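Local coordinates for protein hydrolase (Rhizobium meliloti, PDB 5HOE) that acts as an octameric carbohydrate acetylesterase of the SGNH (GDSL-like) hydrolase family, thought to split ester bonds, at residues A[119-124]-A[176-181]; A[103-108]-A[126-131]; A[73-78]-A[84-89]; A[151-156]-A[180-185]; A[192-197]-A[219-224]. All coordinates share one frame; numbering follows the deposited sequence.

Contact 1: residues A[119-124]-A[176-181]; sequences YEIANG and KELSGL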
# COMPACT_ATOMS: atom_id res chain seq x y z
N TYR A 119 -25.90 -5.93 -10.33
CA TYR A 119 -25.43 -4.73 -11.02
C TYR A 119 -23.93 -4.57 -10.90
O TYR A 119 -23.26 -4.23 -11.88
CB TYR A 119 -26.15 -3.47 -10.52
CG TYR A 119 -25.83 -2.32 -11.42
CD1 TYR A 119 -26.49 -2.15 -12.62
CD2 TYR A 119 -24.80 -1.44 -11.11
CE1 TYR A 119 -26.18 -1.12 -13.48
CE2 TYR A 119 -24.46 -0.40 -11.98
CZ TYR A 119 -25.16 -0.25 -13.15
OH TYR A 119 -24.82 0.78 -13.99
N GLU A 120 -23.37 -4.83 -9.71
CA GLU A 120 -21.92 -4.74 -9.54
C GLU A 120 -21.18 -5.74 -10.43
O GLU A 120 -20.07 -5.45 -10.89
CB GLU A 120 -21.54 -4.94 -8.07
CG GLU A 120 -21.93 -3.76 -7.17
CD GLU A 120 -21.87 -4.06 -5.67
OE1 GLU A 120 -21.82 -5.24 -5.26
OE2 GLU A 120 -21.89 -3.09 -4.89
N ILE A 121 -21.77 -6.92 -10.68
CA ILE A 121 -21.15 -7.89 -11.58
C ILE A 121 -21.15 -7.35 -13.01
O ILE A 121 -20.13 -7.40 -13.70
CB ILE A 121 -21.87 -9.25 -11.50
CG1 ILE A 121 -21.84 -9.78 -10.05
CG2 ILE A 121 -21.22 -10.22 -12.50
CD1 ILE A 121 -22.52 -11.14 -9.82
N ALA A 122 -22.29 -6.85 -13.46
CA ALA A 122 -22.37 -6.25 -14.79
C ALA A 122 -21.45 -5.04 -14.91
O ALA A 122 -20.85 -4.82 -15.97
CB ALA A 122 -23.82 -5.89 -15.10
N ASN A 123 -21.32 -4.27 -13.82
CA ASN A 123 -20.37 -3.15 -13.82
C ASN A 123 -18.92 -3.64 -13.93
O ASN A 123 -18.07 -2.96 -14.52
CB ASN A 123 -20.56 -2.30 -12.58
CG ASN A 123 -19.88 -0.96 -12.69
OD1 ASN A 123 -20.13 -0.20 -13.64
ND2 ASN A 123 -19.04 -0.64 -11.72
N GLY A 124 -18.61 -4.82 -13.37
CA GLY A 124 -17.30 -5.41 -13.57
C GLY A 124 -17.05 -5.84 -15.00
O GLY A 124 -15.96 -5.64 -15.54
N LYS A 176 -29.13 -15.51 -12.85
CA LYS A 176 -30.32 -15.32 -13.69
C LYS A 176 -30.47 -13.89 -14.16
O LYS A 176 -31.09 -13.64 -15.21
CB LYS A 176 -31.58 -15.70 -12.91
CG LYS A 176 -31.93 -17.15 -12.94
CD LYS A 176 -33.12 -17.42 -12.04
CE LYS A 176 -34.33 -16.53 -12.32
NZ LYS A 176 -35.47 -16.92 -11.44
N GLU A 177 -29.99 -12.93 -13.39
CA GLU A 177 -30.14 -11.52 -13.73
C GLU A 177 -29.06 -11.02 -14.68
O GLU A 177 -29.20 -9.92 -15.22
CB GLU A 177 -30.11 -10.67 -12.46
CG GLU A 177 -31.34 -10.83 -11.57
CD GLU A 177 -31.27 -9.94 -10.35
OE1 GLU A 177 -30.88 -8.75 -10.48
OE2 GLU A 177 -31.59 -10.44 -9.25
N LEU A 178 -27.99 -11.79 -14.92
CA LEU A 178 -26.87 -11.24 -15.68
C LEU A 178 -27.24 -10.98 -17.14
O LEU A 178 -26.79 -9.99 -17.72
CB LEU A 178 -25.65 -12.15 -15.59
CG LEU A 178 -25.03 -12.37 -14.20
CD1 LEU A 178 -23.72 -13.15 -14.31
CD2 LEU A 178 -24.79 -11.06 -13.44
N SER A 179 -28.05 -11.86 -17.74
CA SER A 179 -28.40 -11.66 -19.15
C SER A 179 -29.01 -10.28 -19.39
O SER A 179 -28.56 -9.55 -20.28
CB SER A 179 -29.33 -12.76 -19.64
OG SER A 179 -29.58 -12.55 -21.02
N GLY A 180 -30.05 -9.93 -18.64
CA GLY A 180 -30.69 -8.64 -18.83
C GLY A 180 -29.76 -7.46 -18.58
O GLY A 180 -29.77 -6.48 -19.33
N LEU A 181 -28.96 -7.55 -17.52
CA LEU A 181 -28.05 -6.45 -17.20
C LEU A 181 -26.92 -6.35 -18.21
O LEU A 181 -26.51 -5.23 -18.56
CB LEU A 181 -27.49 -6.64 -15.79
CG LEU A 181 -28.52 -6.45 -14.67
CD1 LEU A 181 -28.02 -6.98 -13.32
CD2 LEU A 181 -28.89 -5.00 -14.58
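In the three-layer alpha/beta/alpha fold of SGNH hydrolases, helices 118-133 and 171-189 lie side by side over one face of the parallel sheet, and Ala122 and Leu181 mark where they come closest. The segment axes cross at -52° and approach to 9.5 Å. The CA atoms of Ala122 and Leu181 are 6.2 Å apart, a spacing that suits alanine: its single methyl fills the interface without pushing the helices apart. Ala122 CB rests against Leu181 CB at 3.8 Å. Beside it, Ile121 meets Leu178, about one turn before Leu181, with the two side chains at about a right angle. Ile121 CG2, anti to its backbone nitrogen, reaches Leu178 CD2 at 3.8 Å, the two branched chains offering methyls rather than a flat surface to each other. No hydrogen bond joins the segments, as expected of an apolar helix-helix seam. A neighbouring subunit also packs here: its Trp163 ring meets Tyr119, and its His115 NE2 is hydrogen-bonded to Glu120 OE2. Leu181 spreads its two methyls around Tyr119. Leu181 CD1 lies 3.8 Å from Tyr119 N, while Leu181 CD2 approaches the rim of the phenol, near its plane, 4.2 Å from Tyr119 CD1.

Contact 2: residues A[103-108]-A[126-131]; sequences IMLGTN and GKLVGQ. With PO4 (phosphate ion), chain E.
Leu128, pointing from helix 118-133 at the sheet, has the most surface buried here, and Ile103 and Leu105 receive it. Leu128 CD1 lies 3.9 Å from Ile103 CG2 and only 3.5 Å from Leu105 CD1, a tight methyl pair. Ile103 adds its CD1, 4.0 Å from Leu128 CB, so the beta-branched residue, well suited to a strand, touches leucine with two arms. Leu105 crosses Leu128 at about a right angle. Beyond it, Gly106 adopts backbone angles (phi 132°, psi -28°) at which a side chain would strike the preceding carbonyl, and the chain turns toward Asn108. This GTND sequence matches a conserved block of the family, whose asparagine usually serves the oxyanion hole. Consistent with that, Asn108 ND2 donates to O1 of a phosphate ion, probably from the crystallisation liquor, at 2.9 Å, nearly straight at 168°; Ser25 N, Ala69 N and His209 NE2 also hold the ion. With an alanine at Asn108 the amide is gone, and both the anion and the Arg70 carbonyl would probably be left without this shared donor. Strand 100-104 runs between strands 17-23 and 147-152, and Leu128 is wedged between it and helix 84-95, where Ser85 and Leu88 touch it.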
# COMPACT_ATOMS: atom_id res chain seq x y z
N ILE A 103 -15.94 -11.88 -24.33
CA ILE A 103 -15.80 -11.93 -22.88
C ILE A 103 -16.98 -12.69 -22.31
O ILE A 103 -18.12 -12.22 -22.40
CB ILE A 103 -15.75 -10.53 -22.25
CG1 ILE A 103 -14.73 -9.63 -22.98
CG2 ILE A 103 -15.38 -10.67 -20.78
CD1 ILE A 103 -14.67 -8.20 -22.45
N MET A 104 -16.72 -13.85 -21.70
CA MET A 104 -17.76 -14.61 -21.01
C MET A 104 -17.29 -14.79 -19.56
O MET A 104 -16.50 -15.69 -19.26
CB MET A 104 -18.08 -15.95 -21.67
CG MET A 104 -19.30 -16.62 -21.00
SD MET A 104 -20.05 -18.04 -21.84
CE MET A 104 -18.58 -19.01 -21.94
N LEU A 105 -17.76 -13.91 -18.67
CA LEU A 105 -17.39 -13.94 -17.26
C LEU A 105 -18.59 -13.47 -16.45
O LEU A 105 -19.51 -12.84 -16.98
CB LEU A 105 -16.22 -12.98 -16.99
CG LEU A 105 -14.85 -13.41 -17.47
CD1 LEU A 105 -13.80 -12.29 -17.37
CD2 LEU A 105 -14.42 -14.65 -16.71
N GLY A 106 -18.53 -13.72 -15.14
CA GLY A 106 -19.52 -13.24 -14.21
C GLY A 106 -20.02 -14.31 -13.26
O GLY A 106 -20.43 -14.03 -12.13
N THR A 107 -19.97 -15.57 -13.72
CA THR A 107 -20.43 -16.66 -12.87
C THR A 107 -19.68 -16.67 -11.53
O THR A 107 -20.29 -16.85 -10.47
CB THR A 107 -20.26 -17.99 -13.58
OG1 THR A 107 -21.00 -17.98 -14.80
CG2 THR A 107 -20.76 -19.14 -12.68
N ASN A 108 -18.36 -16.45 -11.56
CA ASN A 108 -17.62 -16.57 -10.31
C ASN A 108 -17.85 -15.38 -9.39
O ASN A 108 -17.73 -15.53 -8.17
CB ASN A 108 -16.14 -16.83 -10.58
CG ASN A 108 -15.94 -18.18 -11.19
OD1 ASN A 108 -16.52 -19.17 -10.70
ND2 ASN A 108 -15.18 -18.25 -12.26
N GLY A 126 -18.43 -4.25 -17.34
CA GLY A 126 -18.23 -2.96 -17.98
C GLY A 126 -16.80 -2.50 -17.90
O GLY A 126 -16.28 -1.88 -18.84
N LYS A 127 -16.13 -2.77 -16.77
CA LYS A 127 -14.71 -2.45 -16.64
C LYS A 127 -13.91 -3.15 -17.73
O LYS A 127 -13.02 -2.55 -18.35
CB LYS A 127 -14.20 -2.85 -15.25
CG LYS A 127 -12.77 -2.48 -14.99
CD LYS A 127 -12.31 -2.91 -13.63
CE LYS A 127 -10.89 -2.46 -13.37
NZ LYS A 127 -10.35 -2.97 -12.06
N LEU A 128 -14.20 -4.44 -17.97
CA LEU A 128 -13.47 -5.18 -18.98
C LEU A 128 -13.76 -4.64 -20.38
O LEU A 128 -12.85 -4.51 -21.19
CB LEU A 128 -13.81 -6.68 -18.89
CG LEU A 128 -13.54 -7.38 -17.56
CD1 LEU A 128 -14.07 -8.81 -17.58
CD2 LEU A 128 -12.05 -7.31 -17.26
N VAL A 129 -15.01 -4.31 -20.66
CA VAL A 129 -15.35 -3.75 -21.96
C VAL A 129 -14.57 -2.47 -22.20
O VAL A 129 -14.01 -2.25 -23.29
CB VAL A 129 -16.87 -3.53 -22.07
CG1 VAL A 129 -17.24 -2.82 -23.40
CG2 VAL A 129 -17.63 -4.83 -21.98
N GLY A 130 -14.51 -1.61 -21.19
CA GLY A 130 -13.74 -0.38 -21.30
C GLY A 130 -12.26 -0.62 -21.55
O GLY A 130 -11.62 0.15 -22.26
N GLN A 131 -11.68 -1.66 -20.94
CA GLN A 131 -10.28 -1.97 -21.17
C GLN A 131 -10.04 -2.34 -22.63
O GLN A 131 -8.99 -2.01 -23.19
CB GLN A 131 -9.81 -3.11 -20.25
CG GLN A 131 -9.65 -2.68 -18.81
CD GLN A 131 -9.36 -3.80 -17.87
OE1 GLN A 131 -9.65 -4.96 -18.14
NE2 GLN A 131 -8.77 -3.46 -16.72
P PO4 E . -15.32 -21.95 -12.33
O1 PO4 E . -14.68 -20.91 -13.21
O2 PO4 E . -16.82 -21.87 -12.47
O3 PO4 E . -14.83 -23.37 -12.49
O4 PO4 E . -14.92 -21.75 -10.90

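Contact 3: residues A[73-78]-A[84-89]; sequences SLDDPN and GSTYLP
The backbones of Ser73 and Ser85 pass within 5.1 Å, CA to CA, where the irregular run 73-78 passes the first turn of helix 84-95. Segment 73-78 is extended from Leu74 to Asp76 and diverges from the helix, so the contact is confined to its first three residues. Within the helix, Gly84 O accepts from both Tyr87 N and Leu88 N. Ser85 OG sits over the backbone of Ser73, 3.7 Å from its CA, as packing and not as a bond. Ser85 OG is hydrogen-bonded to Asn83 OD1 and Lys127 NZ, while Ser73 OG is taken by Arg116. Small hydroxyl residues suit this close approach because they fit beside main chain and still find polar mates. Water does the joining. One molecule donates to Ser73 O at 3.1 Å and, weakly, to Ser85 OG. A second lies 2.7 Å from Asp75 OD1, to which it donates, and equally far from Thr86 OG1, bridging two side chains too distant to bond directly. Asp75 OD1 is also bonded to Asn83 ND2. Farther out, Asp76 OD1 accepts from Asn78 N at 3.0 Å through its anti lone pair, and Asn78 ND2 reaches Asn123 O of a neighbouring subunit. The arrangement is that of a water-bridged loop in a beta-alpha connection, between strand 60-66 and helix 84-95, with an Asx turn at Asp76 within it.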
# COMPACT_ATOMS: atom_id res chain seq x y z
N SER A 73 -13.73 -8.57 -11.92
CA SER A 73 -12.93 -7.47 -11.37
C SER A 73 -12.73 -7.60 -9.88
O SER A 73 -12.54 -6.58 -9.19
CB SER A 73 -13.60 -6.13 -11.66
OG SER A 73 -14.93 -6.09 -11.14
N LEU A 74 -12.76 -8.82 -9.35
CA LEU A 74 -12.65 -9.06 -7.92
C LEU A 74 -11.37 -9.81 -7.59
O LEU A 74 -11.00 -10.76 -8.28
CB LEU A 74 -13.82 -9.91 -7.43
CG LEU A 74 -15.20 -9.28 -7.45
CD1 LEU A 74 -16.24 -10.38 -7.42
CD2 LEU A 74 -15.35 -8.39 -6.21
N ASP A 75 -10.72 -9.42 -6.49
CA ASP A 75 -9.61 -10.19 -5.95
C ASP A 75 -10.16 -11.35 -5.12
O ASP A 75 -10.92 -11.13 -4.17
CB ASP A 75 -8.71 -9.33 -5.08
CG ASP A 75 -7.97 -8.25 -5.86
OD1 ASP A 75 -7.71 -8.41 -7.07
OD2 ASP A 75 -7.63 -7.23 -5.24
N ASP A 76 -9.80 -12.57 -5.47
CA ASP A 76 -10.22 -13.74 -4.70
C ASP A 76 -9.32 -13.89 -3.46
O ASP A 76 -8.09 -13.78 -3.57
CB ASP A 76 -10.14 -15.00 -5.56
CG ASP A 76 -10.78 -16.23 -4.92
OD1 ASP A 76 -10.24 -16.77 -3.94
OD2 ASP A 76 -11.82 -16.69 -5.45
N PRO A 77 -9.90 -14.17 -2.29
CA PRO A 77 -9.09 -14.18 -1.06
C PRO A 77 -8.04 -15.25 -1.03
O PRO A 77 -7.04 -15.09 -0.33
CB PRO A 77 -10.13 -14.37 0.06
CG PRO A 77 -11.33 -14.90 -0.58
CD PRO A 77 -11.33 -14.42 -2.02
N ASN A 78 -8.20 -16.32 -1.80
CA ASN A 78 -7.34 -17.48 -1.68
C ASN A 78 -6.42 -17.64 -2.89
O ASN A 78 -5.58 -18.55 -2.89
CB ASN A 78 -8.17 -18.75 -1.48
CG ASN A 78 -8.83 -18.82 -0.11
OD1 ASN A 78 -8.84 -17.86 0.68
ND2 ASN A 78 -9.40 -19.96 0.18
N GLY A 84 -10.00 -10.84 -13.36
CA GLY A 84 -9.90 -10.73 -14.80
C GLY A 84 -9.36 -9.39 -15.26
O GLY A 84 -8.55 -9.31 -16.19
N SER A 85 -9.80 -8.31 -14.60
CA SER A 85 -9.44 -6.96 -15.00
C SER A 85 -7.96 -6.66 -14.70
O SER A 85 -7.41 -5.71 -15.24
CB SER A 85 -10.36 -5.95 -14.32
OG SER A 85 -10.03 -5.81 -12.94
N THR A 86 -7.32 -7.44 -13.81
CA THR A 86 -5.89 -7.27 -13.58
C THR A 86 -5.06 -7.74 -14.77
O THR A 86 -4.00 -7.17 -15.05
CB THR A 86 -5.50 -7.99 -12.29
OG1 THR A 86 -6.23 -7.45 -11.20
CG2 THR A 86 -3.99 -7.88 -12.01
N TYR A 87 -5.50 -8.80 -15.44
CA TYR A 87 -4.77 -9.48 -16.53
C TYR A 87 -5.17 -9.00 -17.92
O TYR A 87 -4.34 -9.07 -18.84
CB TYR A 87 -5.06 -10.99 -16.41
CG TYR A 87 -4.41 -12.01 -17.36
CD1 TYR A 87 -4.98 -12.33 -18.60
CD2 TYR A 87 -3.28 -12.71 -16.97
CE1 TYR A 87 -4.40 -13.30 -19.43
CE2 TYR A 87 -2.71 -13.67 -17.78
CZ TYR A 87 -3.27 -13.97 -19.00
OH TYR A 87 -2.66 -14.93 -19.80
N LEU A 88 -6.41 -8.54 -18.13
CA LEU A 88 -6.87 -8.26 -19.49
C LEU A 88 -6.02 -7.22 -20.22
O LEU A 88 -5.68 -7.45 -21.39
CB LEU A 88 -8.37 -7.94 -19.49
CG LEU A 88 -9.01 -7.73 -20.87
CD1 LEU A 88 -8.87 -8.96 -21.75
CD2 LEU A 88 -10.47 -7.37 -20.72
N PRO A 89 -5.65 -6.08 -19.63
CA PRO A 89 -4.82 -5.12 -20.40
C PRO A 89 -3.53 -5.71 -20.92
O PRO A 89 -3.19 -5.51 -22.09
CB PRO A 89 -4.61 -3.96 -19.42
CG PRO A 89 -5.85 -4.02 -18.54
CD PRO A 89 -6.09 -5.51 -18.34
O HOH W 1 -10.07 -4.83 -9.75
O HOH W 2 -5.57 -8.33 -8.71

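Contact 4: residues A[151-156]-A[180-185]; sequences VAPPPL and GLYKAL
Tyr182 is aimed at Ala152 by its first two torsions. With chi1 at -74°, CG stands anti to the carbonyl carbon and the side chain leaves helix 171-189 toward the sheet; chi2 of only 17° then turns the ring so that CD1 folds back near its own CA and the CD2-CE2 side is presented to strand 147-152. Tyr182 CD2 lies 3.6 Å from Ala152 CA. The methyl of the same residue adds a contact at 3.8 Å, from Ala152 CB to Tyr182 CD2. Alanine suits the spot, since a larger side chain would probably compete with the ring for the space beside the strand. Where the strand gives way to loop, Pro153 CD touches Tyr182 CE2 at 4.0 Å, the two side chains crossing at about a right angle. Val151 O lies in the ring plane, 3.9 Å from Tyr182 CE2, a packing contact with the ring's edge. Phe193 of the next strand and Ile121 and Met125 of helix 118-133 close in around the tyrosine. Its hydroxyl reaches past the segment to bond Leu105 O, in the segment that follows on from strand 100-104. A phenylalanine in place of Tyr182 lacks the hydroxyl, and the Leu105 carbonyl would probably be left in the interior without this partner. The chemistry is thus divided: the ring is buried among apolar groups, while the hydroxyl's desolvation is offset by its bond to main chain, linking the helix to strand 147-152 and to the chain that follows strand 100-104.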
# COMPACT_ATOMS: atom_id res chain seq x y z
N VAL A 151 -20.75 -11.79 -23.55
CA VAL A 151 -21.53 -13.02 -23.48
C VAL A 151 -22.00 -13.21 -22.05
O VAL A 151 -21.17 -13.37 -21.14
CB VAL A 151 -20.73 -14.25 -23.95
CG1 VAL A 151 -21.56 -15.53 -23.89
CG2 VAL A 151 -20.22 -14.01 -25.36
N ALA A 152 -23.31 -13.22 -21.85
CA ALA A 152 -23.82 -13.58 -20.54
C ALA A 152 -23.75 -15.10 -20.40
O ALA A 152 -24.22 -15.83 -21.29
CB ALA A 152 -25.26 -13.11 -20.36
N PRO A 153 -23.15 -15.61 -19.33
CA PRO A 153 -23.07 -17.07 -19.15
C PRO A 153 -24.45 -17.64 -18.85
O PRO A 153 -25.36 -16.91 -18.43
CB PRO A 153 -22.13 -17.21 -17.94
CG PRO A 153 -22.37 -15.95 -17.16
CD PRO A 153 -22.57 -14.88 -18.19
N PRO A 154 -24.65 -18.94 -19.07
CA PRO A 154 -25.94 -19.53 -18.72
C PRO A 154 -26.12 -19.54 -17.21
O PRO A 154 -25.13 -19.60 -16.45
CB PRO A 154 -25.84 -20.96 -19.28
CG PRO A 154 -24.39 -21.28 -19.24
CD PRO A 154 -23.67 -19.95 -19.50
N PRO A 155 -27.35 -19.47 -16.72
CA PRO A 155 -27.58 -19.50 -15.28
C PRO A 155 -27.06 -20.78 -14.64
O PRO A 155 -27.01 -21.84 -15.27
CB PRO A 155 -29.11 -19.43 -15.15
CG PRO A 155 -29.60 -18.85 -16.41
CD PRO A 155 -28.61 -19.28 -17.47
N LEU A 156 -26.71 -20.68 -13.36
CA LEU A 156 -26.32 -21.84 -12.57
C LEU A 156 -27.49 -22.82 -12.42
O LEU A 156 -28.66 -22.48 -12.64
CB LEU A 156 -25.87 -21.38 -11.18
CG LEU A 156 -24.59 -20.55 -11.13
CD1 LEU A 156 -24.41 -19.91 -9.78
CD2 LEU A 156 -23.38 -21.42 -11.44
N GLY A 180 -30.05 -9.93 -18.64
CA GLY A 180 -30.69 -8.64 -18.83
C GLY A 180 -29.76 -7.46 -18.58
O GLY A 180 -29.77 -6.48 -19.33
N LEU A 181 -28.96 -7.55 -17.52
CA LEU A 181 -28.05 -6.45 -17.20
C LEU A 181 -26.92 -6.35 -18.21
O LEU A 181 -26.51 -5.23 -18.56
CB LEU A 181 -27.49 -6.64 -15.79
CG LEU A 181 -28.52 -6.45 -14.67
CD1 LEU A 181 -28.02 -6.98 -13.32
CD2 LEU A 181 -28.89 -5.00 -14.58
N TYR A 182 -26.40 -7.49 -18.69
CA TYR A 182 -25.35 -7.43 -19.71
C TYR A 182 -25.88 -6.88 -21.02
O TYR A 182 -25.15 -6.20 -21.75
CB TYR A 182 -24.72 -8.81 -19.97
CG TYR A 182 -23.78 -9.35 -18.90
CD1 TYR A 182 -23.74 -8.82 -17.62
CD2 TYR A 182 -22.90 -10.38 -19.21
CE1 TYR A 182 -22.86 -9.34 -16.66
CE2 TYR A 182 -22.03 -10.90 -18.26
CZ TYR A 182 -22.02 -10.38 -16.99
OH TYR A 182 -21.12 -10.91 -16.08
N LYS A 183 -27.14 -7.16 -21.35
CA LYS A 183 -27.74 -6.60 -22.56
C LYS A 183 -27.83 -5.08 -22.44
O LYS A 183 -27.49 -4.35 -23.38
CB LYS A 183 -29.14 -7.19 -22.78
CG LYS A 183 -29.89 -6.63 -24.00
CD LYS A 183 -29.33 -7.14 -25.28
CE LYS A 183 -29.97 -6.46 -26.49
NZ LYS A 183 -29.26 -6.83 -27.74
N ALA A 184 -28.26 -4.60 -21.28
CA ALA A 184 -28.34 -3.16 -21.03
C ALA A 184 -26.96 -2.51 -21.10
O ALA A 184 -26.80 -1.42 -21.67
CB ALA A 184 -28.99 -2.92 -19.67
N LEU A 185 -25.95 -3.16 -20.51
CA LEU A 185 -24.58 -2.65 -20.56
C LEU A 185 -24.08 -2.56 -21.99
O LEU A 185 -23.50 -1.55 -22.40
CB LEU A 185 -23.69 -3.60 -19.77
CG LEU A 185 -22.16 -3.44 -19.95
CD1 LEU A 185 -21.65 -2.19 -19.25
CD2 LEU A 185 -21.43 -4.66 -19.45

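Contact 5: residues A[192-197]-A[219-224]; sequences EFFAAG and GHAIAD
Phe194 packs its ring atoms CD2, CE2 and CZ against Ala221 and Ile222 of helix 212-229. Phe194 CZ meets Ala221 CB at 3.9 Å. Next to it, Ile222 CG1 rests 3.9 Å from Phe194 CE2 and equally close to Phe194 CD2, so that consecutive helix residues share the run of ring atoms from CD2 to CZ. The phenyl and the isoleucine side chain cross at about a right angle. Phe194 reaches this far because CG is anti to the backbone nitrogen (chi1 177°), which carries the ring out from the strand toward the helix. Each residue type fits its station: a long flat ring bridges the gap from strand to helix, a methyl allows CZ to come close, and a branched chain fills the flank. In the next shell, Leu149 and Val151 of strand 147-152 and Leu218 of the same helix also touch Phe194, while Met52 of helix 48-56 packs on Ile222. Backbone bonds with Val150 and Ala152 hold Phe194 in strand 192-195, outermost in the sheet within this chain. Helix 212-229 is further tied to the strand by Lys225, whose NZ bonds Phe193 O. Across the two segments themselves there is no hydrogen bond or charge pair, which suggests van der Waals packing and probably some hydrophobic burial, with shape rather than directional bonding fixing the fit.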
# COMPACT_ATOMS: atom_id res chain seq x y z
N GLU A 192 -21.35 -5.45 -28.83
CA GLU A 192 -22.23 -6.55 -29.21
C GLU A 192 -22.56 -7.41 -27.99
O GLU A 192 -21.84 -7.40 -27.00
CB GLU A 192 -21.56 -7.42 -30.28
CG GLU A 192 -21.08 -6.64 -31.52
CD GLU A 192 -22.21 -6.03 -32.32
OE1 GLU A 192 -23.30 -6.64 -32.42
OE2 GLU A 192 -22.01 -4.93 -32.88
N PHE A 193 -23.67 -8.15 -28.08
CA PHE A 193 -24.17 -8.95 -26.97
C PHE A 193 -24.72 -10.30 -27.43
O PHE A 193 -25.40 -10.38 -28.47
CB PHE A 193 -25.28 -8.24 -26.20
CG PHE A 193 -25.91 -9.10 -25.14
CD1 PHE A 193 -25.20 -9.44 -24.00
CD2 PHE A 193 -27.21 -9.57 -25.28
CE1 PHE A 193 -25.76 -10.25 -23.03
CE2 PHE A 193 -27.77 -10.37 -24.30
CZ PHE A 193 -27.05 -10.70 -23.16
N PHE A 194 -24.47 -11.34 -26.63
CA PHE A 194 -25.02 -12.68 -26.87
C PHE A 194 -25.36 -13.33 -25.54
O PHE A 194 -24.50 -13.41 -24.65
CB PHE A 194 -24.04 -13.57 -27.65
CG PHE A 194 -24.54 -14.97 -27.83
CD1 PHE A 194 -25.66 -15.21 -28.62
CD2 PHE A 194 -23.94 -16.05 -27.19
CE1 PHE A 194 -26.14 -16.50 -28.78
CE2 PHE A 194 -24.43 -17.32 -27.36
CZ PHE A 194 -25.52 -17.54 -28.14
N ALA A 195 -26.60 -13.78 -25.39
CA ALA A 195 -27.03 -14.48 -24.18
C ALA A 195 -26.83 -15.99 -24.37
O ALA A 195 -27.56 -16.64 -25.11
CB ALA A 195 -28.49 -14.18 -23.86
N ALA A 196 -25.82 -16.55 -23.70
CA ALA A 196 -25.60 -17.98 -23.84
C ALA A 196 -26.84 -18.78 -23.44
O ALA A 196 -27.13 -19.82 -24.04
CB ALA A 196 -24.37 -18.42 -23.03
N GLY A 197 -27.58 -18.30 -22.44
CA GLY A 197 -28.77 -19.00 -21.96
C GLY A 197 -29.92 -19.05 -22.95
O GLY A 197 -30.88 -19.80 -22.70
N GLY A 219 -20.36 -22.91 -29.11
CA GLY A 219 -19.37 -22.37 -30.03
C GLY A 219 -19.93 -22.13 -31.42
O GLY A 219 -19.60 -21.14 -32.07
N HIS A 220 -20.80 -23.02 -31.89
CA HIS A 220 -21.44 -22.78 -33.18
C HIS A 220 -22.28 -21.51 -33.14
O HIS A 220 -22.23 -20.70 -34.08
CB HIS A 220 -22.27 -23.99 -33.58
CG HIS A 220 -21.44 -25.19 -33.90
ND1 HIS A 220 -22.00 -26.43 -34.13
CD2 HIS A 220 -20.10 -25.36 -33.99
CE1 HIS A 220 -21.04 -27.30 -34.38
NE2 HIS A 220 -19.88 -26.68 -34.30
N ALA A 221 -23.03 -21.29 -32.05
CA ALA A 221 -23.89 -20.12 -31.99
C ALA A 221 -23.07 -18.84 -31.87
O ALA A 221 -23.45 -17.80 -32.44
CB ALA A 221 -24.88 -20.25 -30.84
N ILE A 222 -21.94 -18.89 -31.15
CA ILE A 222 -21.09 -17.71 -31.06
C ILE A 222 -20.44 -17.42 -32.41
O ILE A 222 -20.30 -16.26 -32.81
CB ILE A 222 -20.08 -17.86 -29.91
CG1 ILE A 222 -20.82 -17.92 -28.56
CG2 ILE A 222 -19.09 -16.71 -29.93
CD1 ILE A 222 -19.95 -18.11 -27.34
N ALA A 223 -20.04 -18.47 -33.14
CA ALA A 223 -19.48 -18.28 -34.47
C ALA A 223 -20.47 -17.57 -35.39
O ALA A 223 -20.08 -16.71 -36.18
CB ALA A 223 -19.13 -19.64 -35.08
N ASP A 224 -21.76 -17.92 -35.31
CA ASP A 224 -22.74 -17.23 -36.14
C ASP A 224 -22.74 -15.74 -35.83
O ASP A 224 -22.79 -14.89 -36.74
CB ASP A 224 -24.14 -17.80 -35.91
CG ASP A 224 -24.27 -19.22 -36.37
OD1 ASP A 224 -23.39 -19.68 -37.12
OD2 ASP A 224 -25.26 -19.88 -35.98

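How the contacts relate
Contacts 1, 2 and 4 are buried and apolar and interlock on one face of the sheet: contacts 1 and 2 share helix 118-133, contacts 1 and 4 share helix 171-189. Contacts 2, 4 and 5 attach helices to three successive strands, 100-104, 147-152 and 192-195, with contact 5 on the opposite face and only partly buried. Contact 3, about 24 Å from contact 5 between centres, stands apart as a polar, water-mediated contact nearer the surface, yet Gln131 NE2 of the 126-131 segment bonds to Ser85 O and connects it to the core. Contact 2 alone extends to the bound phosphate.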